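Local coordinates for protein fructokinase (PDB 5EYN) that catalyses the ATP-dependent phosphorylation of D-fructose, as a calcium-binding bacterial fructokinase of the PfkB (ribokinase-like) family, at residues D30-G35 with V101-D106; V169-N174 with R192-A197; P258-G263 with T304-M309. All coordinates share one frame; numbering follows the deposited sequence.

Contact 1: residues D30-G35 with V101-D106. With FRU (beta-D-fructofuranose), chain B.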
loop_
_atom_site.group_PDB
_atom_site.type_symbol
_atom_site.label_atom_id
_atom_site.label_comp_id
_atom_site.label_asym_id
_atom_site.label_seq_id
_atom_site.Cartn_x
_atom_site.Cartn_y
_atom_site.Cartn_z
ATOM N N ASP A 30 5.434 -7.057 3.455
ATOM C CA ASP A 30 6.121 -6.167 4.371
ATOM C C ASP A 30 7.201 -5.411 3.591
ATOM O O ASP A 30 8.113 -6.010 2.997
ATOM C CB ASP A 30 6.803 -6.948 5.502
ATOM C CG ASP A 30 5.834 -7.542 6.518
ATOM O OD1 ASP A 30 4.745 -6.975 6.745
ATOM O OD2 ASP A 30 6.226 -8.554 7.144
ATOM N N LEU A 31 7.106 -4.095 3.598
ATOM C CA LEU A 31 8.096 -3.230 2.971
ATOM C C LEU A 31 9.080 -2.817 4.055
ATOM O O LEU A 31 8.745 -2.077 4.972
ATOM C CB LEU A 31 7.378 -2.023 2.362
ATOM C CG LEU A 31 6.410 -2.347 1.230
ATOM C CD1 LEU A 31 5.564 -1.128 0.890
ATOM C CD2 LEU A 31 7.127 -2.868 0.000
ATOM N N ILE A 32 10.296 -3.334 3.951
ATOM C CA ILE A 32 11.270 -3.212 5.024
ATOM C C ILE A 32 12.442 -2.371 4.537
ATOM O O ILE A 32 13.082 -2.720 3.543
ATOM C CB ILE A 32 11.754 -4.594 5.501
ATOM C CG1 ILE A 32 10.534 -5.393 5.987
ATOM C CG2 ILE A 32 12.800 -4.449 6.601
ATOM C CD1 ILE A 32 10.882 -6.727 6.639
ATOM N N PRO A 33 12.717 -1.260 5.229
ATOM C CA PRO A 33 13.818 -0.390 4.798
ATOM C C PRO A 33 15.126 -1.142 4.629
ATOM O O PRO A 33 15.495 -1.969 5.463
ATOM C CB PRO A 33 13.938 0.608 5.947
ATOM C CG PRO A 33 12.541 0.673 6.514
ATOM C CD PRO A 33 12.050 -0.732 6.431
ATOM N N ASP A 34 15.819 -0.842 3.537
ATOM C CA ASP A 34 17.125 -1.422 3.269
ATOM C C ASP A 34 17.872 -0.432 2.399
ATOM O O ASP A 34 17.887 -0.548 1.171
ATOM C CB ASP A 34 16.970 -2.775 2.572
ATOM C CG ASP A 34 18.232 -3.602 2.602
ATOM O OD1 ASP A 34 18.863 -3.700 3.673
ATOM O OD2 ASP A 34 18.579 -4.160 1.541
ATOM N N GLY A 35 18.458 0.559 3.057
ATOM C CA GLY A 35 19.012 1.722 2.387
ATOM C C GLY A 35 18.013 2.843 2.570
ATOM O O GLY A 35 16.834 2.591 2.824
ATOM N N VAL A 101 2.262 -3.505 4.247
ATOM C CA VAL A 101 2.655 -3.002 5.537
ATOM C C VAL A 101 4.038 -2.376 5.429
ATOM O O VAL A 101 4.961 -2.961 4.864
ATOM C CB VAL A 101 2.670 -4.145 6.562
ATOM C CG1 VAL A 101 3.251 -3.695 7.884
ATOM C CG2 VAL A 101 1.265 -4.691 6.755
ATOM N N VAL A 102 4.183 -1.169 5.952
ATOM C CA VAL A 102 5.477 -0.488 5.984
ATOM C C VAL A 102 6.099 -0.686 7.361
ATOM O O VAL A 102 5.472 -0.433 8.387
ATOM C CB VAL A 102 5.325 1.009 5.671
ATOM C CG1 VAL A 102 6.665 1.718 5.740
ATOM C CG2 VAL A 102 4.694 1.188 4.302
ATOM N N VAL A 103 7.324 -1.192 7.382
ATOM C CA VAL A 103 8.018 -1.478 8.637
ATOM C C VAL A 103 9.008 -0.373 9.023
ATOM O O VAL A 103 9.762 0.111 8.179
ATOM C CB VAL A 103 8.769 -2.820 8.539
ATOM C CG1 VAL A 103 9.484 -3.161 9.840
ATOM C CG2 VAL A 103 7.819 -3.948 8.136
ATOM N N ASP A 104 9.003 0.007 10.301
ATOM C CA ASP A 104 10.004 0.918 10.881
ATOM C C ASP A 104 10.915 0.099 11.790
ATOM O O ASP A 104 10.489 -0.376 12.841
ATOM C CB ASP A 104 9.286 2.006 11.689
ATOM C CG ASP A 104 10.232 3.039 12.283
ATOM O OD1 ASP A 104 9.730 4.032 12.860
ATOM O OD2 ASP A 104 11.461 2.877 12.172
ATOM N N LEU A 105 12.166 -0.085 11.377
ATOM C CA LEU A 105 13.105 -0.916 12.114
ATOM C C LEU A 105 13.612 -0.285 13.420
ATOM O O LEU A 105 14.265 -0.947 14.212
ATOM C CB LEU A 105 14.286 -1.246 11.214
ATOM C CG LEU A 105 13.938 -2.040 9.960
ATOM C CD1 LEU A 105 15.126 -2.053 9.003
ATOM C CD2 LEU A 105 13.530 -3.454 10.346
ATOM N N ASP A 106 13.272 0.973 13.672
ATOM C CA ASP A 106 13.627 1.578 14.952
ATOM C C ASP A 106 12.634 1.198 16.056
ATOM O O ASP A 106 12.878 1.472 17.232
ATOM C CB ASP A 106 13.735 3.099 14.823
ATOM C CG ASP A 106 14.989 3.530 14.086
ATOM O OD1 ASP A 106 15.903 2.695 13.917
ATOM O OD2 ASP A 106 15.064 4.701 13.677
HETATM C C1 FRU B . 0.618 -8.581 10.356
HETATM C C2 FRU B . 2.115 -8.397 10.565
HETATM C C3 FRU B . 2.998 -8.488 9.338
HETATM C C4 FRU B . 4.235 -9.183 9.805
HETATM C C5 FRU B . 3.711 -10.012 10.924
HETATM C C6 FRU B . 4.695 -10.234 12.046
HETATM O O1 FRU B . 0.318 -9.884 9.961
HETATM O O2 FRU B . 2.279 -7.142 11.152
HETATM O O3 FRU B . 3.175 -7.198 8.836
HETATM O O4 FRU B . 4.819 -9.997 8.846
HETATM O O5 FRU B . 2.539 -9.400 11.435
HETATM O O6 FRU B . 4.134 -11.006 13.080
#

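Contact 2: residues V169-N174 with R192-A197. With CA (calcium ion), chain C.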
loop_
_atom_site.group_PDB
_atom_site.type_symbol
_atom_site.label_atom_id
_atom_site.label_comp_id
_atom_site.label_asym_id
_atom_site.label_seq_id
_atom_site.Cartn_x
_atom_site.Cartn_y
_atom_site.Cartn_z
ATOM N N VAL A 169 -7.056 -25.835 18.397
ATOM C CA VAL A 169 -7.015 -24.435 18.023
ATOM C C VAL A 169 -5.904 -23.709 18.752
ATOM O O VAL A 169 -5.803 -23.757 19.974
ATOM C CB VAL A 169 -8.362 -23.751 18.343
ATOM C CG1 VAL A 169 -8.284 -22.266 18.027
ATOM C CG2 VAL A 169 -9.484 -24.420 17.578
ATOM N N SER A 170 -5.062 -23.049 17.966
ATOM C CA SER A 170 -3.998 -22.204 18.465
ATOM C C SER A 170 -4.331 -20.754 18.129
ATOM O O SER A 170 -4.784 -20.458 17.030
ATOM C CB SER A 170 -2.690 -22.629 17.795
ATOM O OG SER A 170 -1.604 -21.753 18.045
ATOM N N PHE A 171 -4.092 -19.855 19.073
ATOM C CA PHE A 171 -4.370 -18.443 18.890
ATOM C C PHE A 171 -3.202 -17.619 19.404
ATOM O O PHE A 171 -2.705 -17.850 20.510
ATOM C CB PHE A 171 -5.668 -18.088 19.637
ATOM C CG PHE A 171 -6.113 -16.654 19.484
ATOM C CD1 PHE A 171 -6.289 -16.096 18.238
ATOM C CD2 PHE A 171 -6.374 -15.873 20.596
ATOM C CE1 PHE A 171 -6.690 -14.792 18.097
ATOM C CE2 PHE A 171 -6.799 -14.578 20.458
ATOM C CZ PHE A 171 -6.937 -14.033 19.207
ATOM N N ASP A 172 -2.745 -16.689 18.574
ATOM C CA ASP A 172 -1.714 -15.725 18.947
ATOM C C ASP A 172 -2.325 -14.366 18.658
ATOM O O ASP A 172 -2.455 -13.989 17.505
ATOM C CB ASP A 172 -0.457 -15.944 18.097
ATOM C CG ASP A 172 0.615 -14.907 18.312
ATOM O OD1 ASP A 172 0.400 -13.944 19.062
ATOM O OD2 ASP A 172 1.674 -15.068 17.679
ATOM N N PRO A 173 -2.760 -13.657 19.705
ATOM C CA PRO A 173 -3.420 -12.375 19.436
ATOM C C PRO A 173 -2.645 -11.511 18.428
ATOM O O PRO A 173 -3.245 -11.015 17.483
ATOM C CB PRO A 173 -3.538 -11.762 20.828
ATOM C CG PRO A 173 -3.780 -12.972 21.715
ATOM C CD PRO A 173 -2.906 -14.069 21.116
ATOM N N ASN A 174 -1.346 -11.338 18.596
ATOM C CA ASN A 174 -0.569 -10.637 17.588
ATOM C C ASN A 174 -1.245 -9.306 17.257
ATOM O O ASN A 174 -1.618 -9.016 16.118
ATOM C CB ASN A 174 -0.430 -11.497 16.330
ATOM C CG ASN A 174 0.980 -11.646 15.886
ATOM O OD1 ASN A 174 1.862 -10.873 16.280
ATOM N ND2 ASN A 174 1.224 -12.680 15.101
ATOM N N ARG A 192 -12.674 -13.362 23.470
ATOM C CA ARG A 192 -13.586 -14.418 23.041
ATOM C C ARG A 192 -12.812 -15.543 22.357
ATOM O O ARG A 192 -13.072 -16.719 22.612
ATOM C CB ARG A 192 -14.656 -13.851 22.104
ATOM C CG ARG A 192 -15.686 -14.867 21.625
ATOM C CD ARG A 192 -16.634 -14.246 20.602
ATOM N NE ARG A 192 -17.340 -15.274 19.858
ATOM C CZ ARG A 192 -17.994 -15.081 18.721
ATOM N NH1 ARG A 192 -18.054 -13.881 18.178
ATOM N NH2 ARG A 192 -18.599 -16.108 18.136
ATOM N N ALA A 193 -11.855 -15.198 21.499
ATOM C CA ALA A 193 -11.033 -16.202 20.842
ATOM C C ALA A 193 -10.110 -16.903 21.839
ATOM O O ALA A 193 -9.895 -18.108 21.741
ATOM C CB ALA A 193 -10.225 -15.576 19.723
ATOM N N VAL A 194 -9.539 -16.162 22.781
ATOM C CA VAL A 194 -8.714 -16.782 23.811
ATOM C C VAL A 194 -9.491 -17.910 24.515
ATOM O O VAL A 194 -8.936 -18.965 24.826
ATOM C CB VAL A 194 -8.230 -15.736 24.837
ATOM C CG1 VAL A 194 -7.608 -16.396 26.054
ATOM C CG2 VAL A 194 -7.228 -14.786 24.181
ATOM N N GLY A 195 -10.779 -17.679 24.743
ATOM C CA GLY A 195 -11.633 -18.665 25.383
ATOM C C GLY A 195 -11.950 -19.896 24.559
ATOM O O GLY A 195 -12.482 -20.874 25.091
ATOM N N LEU A 196 -11.615 -19.872 23.273
ATOM C CA LEU A 196 -11.896 -21.010 22.398
ATOM C C LEU A 196 -10.650 -21.866 22.141
ATOM O O LEU A 196 -10.744 -22.971 21.609
ATOM C CB LEU A 196 -12.416 -20.513 21.054
ATOM C CG LEU A 196 -13.771 -19.812 21.123
ATOM C CD1 LEU A 196 -14.086 -19.099 19.826
ATOM C CD2 LEU A 196 -14.888 -20.802 21.457
ATOM N N ALA A 197 -9.476 -21.376 22.519
ATOM C CA ALA A 197 -8.234 -21.964 22.059
ATOM C C ALA A 197 -7.706 -23.041 23.003
ATOM O O ALA A 197 -7.904 -22.989 24.217
ATOM C CB ALA A 197 -7.204 -20.862 21.870
HETATM CA CA CA C . 3.719 -11.192 17.630
HETATM O O HOH W 1 2.364 -12.167 19.516
HETATM O O HOH W 2 3.778 -13.468 16.977
HETATM O O HOH W 3 5.813 -11.233 18.856
HETATM O O HOH W 4 2.866 -9.063 18.432
#

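Contact 3: residues P258-G263 with T304-M309. With NA (sodium ion), chain F; BEF (beryllium trifluoride ion), chain D; ADP (adenosine-5'-diphosphate), chain E; FRU (beta-D-fructofuranose), chain B.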
loop_
_atom_site.group_PDB
_atom_site.type_symbol
_atom_site.label_atom_id
_atom_site.label_comp_id
_atom_site.label_asym_id
_atom_site.label_seq_id
_atom_site.Cartn_x
_atom_site.Cartn_y
_atom_site.Cartn_z
ATOM N N PRO A 258 19.398 -9.337 17.670
ATOM C CA PRO A 258 18.549 -9.379 16.483
ATOM C C PRO A 258 18.972 -8.386 15.426
ATOM O O PRO A 258 19.335 -7.249 15.726
ATOM C CB PRO A 258 17.165 -9.020 17.028
ATOM C CG PRO A 258 17.431 -8.314 18.295
ATOM C CD PRO A 258 18.651 -8.922 18.865
ATOM N N ILE A 259 18.878 -8.830 14.186
ATOM C CA ILE A 259 19.044 -7.956 13.048
ATOM C C ILE A 259 17.680 -7.409 12.630
ATOM O O ILE A 259 17.544 -6.239 12.310
ATOM C CB ILE A 259 19.744 -8.714 11.914
ATOM C CG1 ILE A 259 21.232 -8.875 12.279
ATOM C CG2 ILE A 259 19.554 -7.996 10.584
ATOM C CD1 ILE A 259 21.939 -9.920 11.519
ATOM N N ASP A 260 16.659 -8.263 12.663
ATOM C CA ASP A 260 15.279 -7.848 12.382
ATOM C C ASP A 260 14.356 -8.708 13.225
ATOM O O ASP A 260 14.326 -9.935 13.077
ATOM C CB ASP A 260 14.963 -8.005 10.896
ATOM C CG ASP A 260 13.548 -7.607 10.543
ATOM O OD1 ASP A 260 12.885 -6.962 11.381
ATOM O OD2 ASP A 260 13.103 -7.930 9.421
ATOM N N THR A 261 13.626 -8.082 14.137
ATOM C CA THR A 261 12.721 -8.843 14.983
ATOM C C THR A 261 11.389 -9.145 14.309
ATOM O O THR A 261 10.564 -9.835 14.898
ATOM C CB THR A 261 12.428 -8.111 16.309
ATOM O OG1 THR A 261 11.904 -6.807 16.034
ATOM C CG2 THR A 261 13.698 -7.997 17.133
ATOM N N THR A 262 11.152 -8.617 13.109
ATOM C CA THR A 262 9.852 -8.792 12.449
ATOM C C THR A 262 9.508 -10.266 12.359
ATOM O O THR A 262 10.264 -11.051 11.783
ATOM C CB THR A 262 9.876 -8.228 11.015
ATOM O OG1 THR A 262 10.196 -6.833 11.033
ATOM C CG2 THR A 262 8.529 -8.383 10.328
ATOM N N GLY A 263 8.359 -10.645 12.900
ATOM C CA GLY A 263 7.942 -12.023 12.800
ATOM C C GLY A 263 8.656 -13.050 13.680
ATOM O O GLY A 263 8.395 -14.239 13.519
ATOM N N THR A 304 17.851 -13.240 12.404
ATOM C CA THR A 304 19.186 -13.069 11.832
ATOM C C THR A 304 19.173 -12.437 10.448
ATOM O O THR A 304 20.218 -12.013 9.961
ATOM C CB THR A 304 19.916 -14.407 11.764
ATOM O OG1 THR A 304 19.160 -15.352 10.995
ATOM C CG2 THR A 304 20.190 -14.961 13.154
ATOM N N GLN A 305 18.012 -12.334 9.810
ATOM C CA GLN A 305 17.896 -11.661 8.525
ATOM C C GLN A 305 16.595 -10.849 8.461
ATOM O O GLN A 305 15.593 -11.166 9.130
ATOM C CB GLN A 305 17.887 -12.646 7.370
ATOM C CG GLN A 305 19.214 -13.358 7.145
ATOM C CD GLN A 305 19.178 -14.187 5.885
ATOM O OE1 GLN A 305 19.081 -15.401 5.936
ATOM N NE2 GLN A 305 19.236 -13.525 4.752
ATOM N N LYS A 306 16.634 -9.794 7.664
ATOM C CA LYS A 306 15.467 -8.965 7.405
ATOM C C LYS A 306 14.413 -9.778 6.681
ATOM O O LYS A 306 14.683 -10.587 5.805
ATOM C CB LYS A 306 15.860 -7.759 6.556
ATOM C CG LYS A 306 16.608 -6.695 7.330
ATOM C CD LYS A 306 16.921 -5.467 6.473
ATOM C CE LYS A 306 17.677 -4.428 7.253
ATOM N NZ LYS A 306 17.872 -3.205 6.443
ATOM N N GLY A 307 13.165 -9.536 7.075
ATOM C CA GLY A 307 12.000 -10.218 6.526
ATOM C C GLY A 307 11.568 -11.281 7.510
ATOM O O GLY A 307 12.384 -11.985 8.088
ATOM N N ALA A 308 10.264 -11.396 7.728
ATOM C CA ALA A 308 9.735 -12.382 8.666
ATOM C C ALA A 308 10.091 -13.808 8.280
ATOM O O ALA A 308 10.286 -14.645 9.146
ATOM C CB ALA A 308 8.227 -12.246 8.773
ATOM N N MET A 309 10.145 -14.087 6.987
ATOM C CA MET A 309 10.299 -15.465 6.552
ATOM C C MET A 309 11.732 -15.842 6.218
ATOM O O MET A 309 12.059 -17.011 6.094
ATOM C CB MET A 309 9.469 -15.736 5.306
ATOM C CG MET A 309 7.996 -15.601 5.517
ATOM S SD MET A 309 7.109 -15.984 4.005
ATOM C CE MET A 309 5.417 -15.750 4.547
HETATM NA NA NA F . 13.780 -12.374 9.603
HETATM BE BE BEF D . 6.179 -10.879 15.790
HETATM F F1 BEF D . 7.126 -9.810 15.208
HETATM F F2 BEF D . 5.992 -12.115 14.859
HETATM F F3 BEF D . 4.760 -10.360 15.892
HETATM P PB ADP E . 8.133 -10.818 17.253
HETATM O O1B ADP E . 7.876 -11.534 15.953
HETATM O O2B ADP E . 6.862 -10.182 17.769
HETATM O O3B ADP E . 9.175 -9.754 17.016
HETATM P PA ADP E . 9.390 -11.461 19.655
HETATM O O1A ADP E . 10.446 -10.467 19.203
HETATM O O2A ADP E . 8.389 -10.698 20.493
HETATM O O3A ADP E . 8.673 -11.879 18.311
HETATM O "O5'" ADP E . 9.987 -12.642 20.559
HETATM C "C5'" ADP E . 9.494 -13.933 20.478
HETATM C "C4'" ADP E . 10.507 -15.035 20.681
HETATM O "O4'" ADP E . 11.602 -14.853 19.812
HETATM C "C3'" ADP E . 11.059 -15.171 22.055
HETATM O "O3'" ADP E . 10.216 -15.929 22.869
HETATM C "C2'" ADP E . 12.332 -15.869 21.791
HETATM O "O2'" ADP E . 12.170 -17.214 21.541
HETATM C "C1'" ADP E . 12.746 -15.233 20.525
HETATM N N9 ADP E . 13.578 -14.074 20.688
HETATM C C8 ADP E . 13.234 -12.781 20.542
HETATM N N7 ADP E . 14.286 -12.004 20.746
HETATM C C5 ADP E . 15.339 -12.772 21.027
HETATM C C6 ADP E . 16.676 -12.548 21.313
HETATM N N6 ADP E . 17.206 -11.223 21.377
HETATM N N1 ADP E . 17.473 -13.586 21.547
HETATM C C2 ADP E . 17.040 -14.859 21.501
HETATM N N3 ADP E . 15.741 -15.124 21.226
HETATM C C4 ADP E . 14.900 -14.107 20.991
HETATM C C1 FRU B . 0.618 -8.581 10.356
HETATM C C2 FRU B . 2.115 -8.397 10.565
HETATM C C3 FRU B . 2.998 -8.488 9.338
HETATM C C4 FRU B . 4.235 -9.183 9.805
HETATM C C5 FRU B . 3.711 -10.012 10.924
HETATM C C6 FRU B . 4.695 -10.234 12.046
HETATM O O1 FRU B . 0.318 -9.884 9.961
HETATM O O2 FRU B . 2.279 -7.142 11.152
HETATM O O3 FRU B . 3.175 -7.198 8.836
HETATM O O4 FRU B . 4.819 -9.997 8.846
HETATM O O5 FRU B . 2.539 -9.400 11.435
HETATM O O6 FRU B . 4.134 -11.006 13.080
HETATM O O HOH W 5 13.061 -11.097 10.947
HETATM O O HOH W 6 8.222 -15.325 10.924
HETATM O O HOH W 7 13.256 -14.660 9.349
#

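Contact 1: residues D30-G35 with V101-D106
Asp30 and Val101 sit side by side in a parallel strand pair and meet the sugar together. Starting from the Asp30 backbone, CB rests 4.1 Å from Val103 CG2. CG, set beside the backbone N by chi1 (-72°), is 3.5 Å from both FRU O3 and FRU O4. At the tip each oxygen takes its own hydroxyl: OD1 accepts from FRU O3 at 2.6 Å, and OD2 accepts from FRU O4 at the same length. Two short bonds to adjacent hydroxyls should restrict the turn of the carboxylate and hold the O3-O4 edge of the sugar. Val101 closes in beside them, its CB 3.5 Å from Asp30 OD1 and its CG1 against FRU O3. The backbones pair through Leu31 N to Val101 O, a 2.7 Å bond that is almost straight, and through Val103 N to Leu31 O. Strands 28-33 and 99-103 are the central pair of the small four-stranded lid sheet characteristic of PfkB sugar kinases, which covers the sugar beside the larger alpha/beta domain; Leu31 packs on Leu31 of the second subunit. Farther along the pair, the Ile32 and Val103 side chains lie side by side, with Ile32 CG1 3.8 Å from Val103 CG2. Past the end of strand 99-103 the Leu105 side chain crosses that of Ile32 at about a right angle; Pro33, at the end of its own strand, brings CD to 3.0 Å from Val103 O.

Contact 2: residues V169-N174 with R192-A197
Phe171 lays its ring against Ala193, and this is the tight part of the contact. CG stands anti to the backbone N (chi1 -178°), and the ring beyond it meets Ala193 and Val194. Ala193 CB sits over one face, 3.7 Å from the ring centroid and 15° off the normal, a CH-pi contact shifted a little toward the rim at CE2. Val194 comes in differently: its CG2 lies in the ring plane at the edge, 3.8 Å from Phe171 CE2. Pro173 N stands 4.1 Å above the opposite face, over its centre. Ala197, also buried, belongs to the packed part, its CB 3.9 Å from Phe171 CB.

Nearer the start of the strand the fit is looser. Val169 CG1 keeps 4.2 Å from Ala197 CB, and Leu196, partly exposed, offers Val169 little more than its carbonyl oxygen. The type I turn from Val194 to Ala197 brings the chain back to the sheet, where Val169 and Phe171 bond through their backbones to Val199.

At the far end of the segment, past the packed part, Asn174 OD1 binds the calcium ion at 2.3 Å, and Asp172 OD1 accepts a hydrogen bond from a metal-bound water at 2.7 Å. Strand 168-172, helix 186-194 and strand 199-203 form a beta-alpha-beta crossover of the ribokinase-like fold, with its apolar packing on one flank and the metal site at the strand's C-terminal end.

Contact 3: residues P258-G263 with T304-M309
Asp260 joins Gly307 in a loop-to-loop contact between the turn leading into helix 264-278 and the segment after helix 285-302, beside the phosphate site. Gly307 N donates a hydrogen bond to Asp260 OD2 at 2.8 Å, approaching nearly in line with the carboxylate C-O bond. The other oxygen, OD1, turns back to its own loop: it receives Thr262 N at 3.0 Å, from well above the carboxylate plane, closing an Asx turn, and Thr262 OG1 on its syn lone pair. CG lies anti to the backbone N (chi1 179°). The two Thr262 bonds thus hold OD1 within 258-263, and the single bond from Gly307 N joins the loops.

A sodium ion is bound by the second loop and linked to the first through water. Gln305 O and Gly307 O bind it, Ala302 O adds a ligand, and a coordinated water donates to both Asp260 O (2.7 Å) and Thr262 O. Another water bridges Gly263 O and Ala308 O. Packing completes the contact: Ala308 CB lies 4.0 Å from Gly263 CA, while Ile259 CD1 presses on Thr304 O at 3.1 Å.

Gly263 is the N-cap residue of helix 264-278, and its N-H makes a bent bond (134°) to BEF F1 at 2.7 Å. This N-H points to the phosphate mimic, consistent with the anion hole of PfkB kinases; the helix N-terminus would help to offset negative charge, and the Asp260 and sodium bonds probably hold the loop in shape.

Contacts 1 and 3 are neighbours, their centres 11 Å apart, and both touch the fructose. Lys306 of contact 3 connects them: NZ forms a salt bridge with Asp34 OD1 at 3.0 Å and a probable hydrogen bond with Pro33 O, tying the lid sheet to 304-309. Leu105 CD2 packs 3.7 Å from Asp260 OD1, on the loop 258-263 that meets the beryllium fluoride. Contact 2 lies across the chain's centre, about 28 Å from contact 1 and 24 Å from contact 3 between centres, and touches neither. Its Asn174 end nevertheless reaches the same active site, where Asn174 binds calcium next to the beryllium fluoride and itself touches fluoride and fructose.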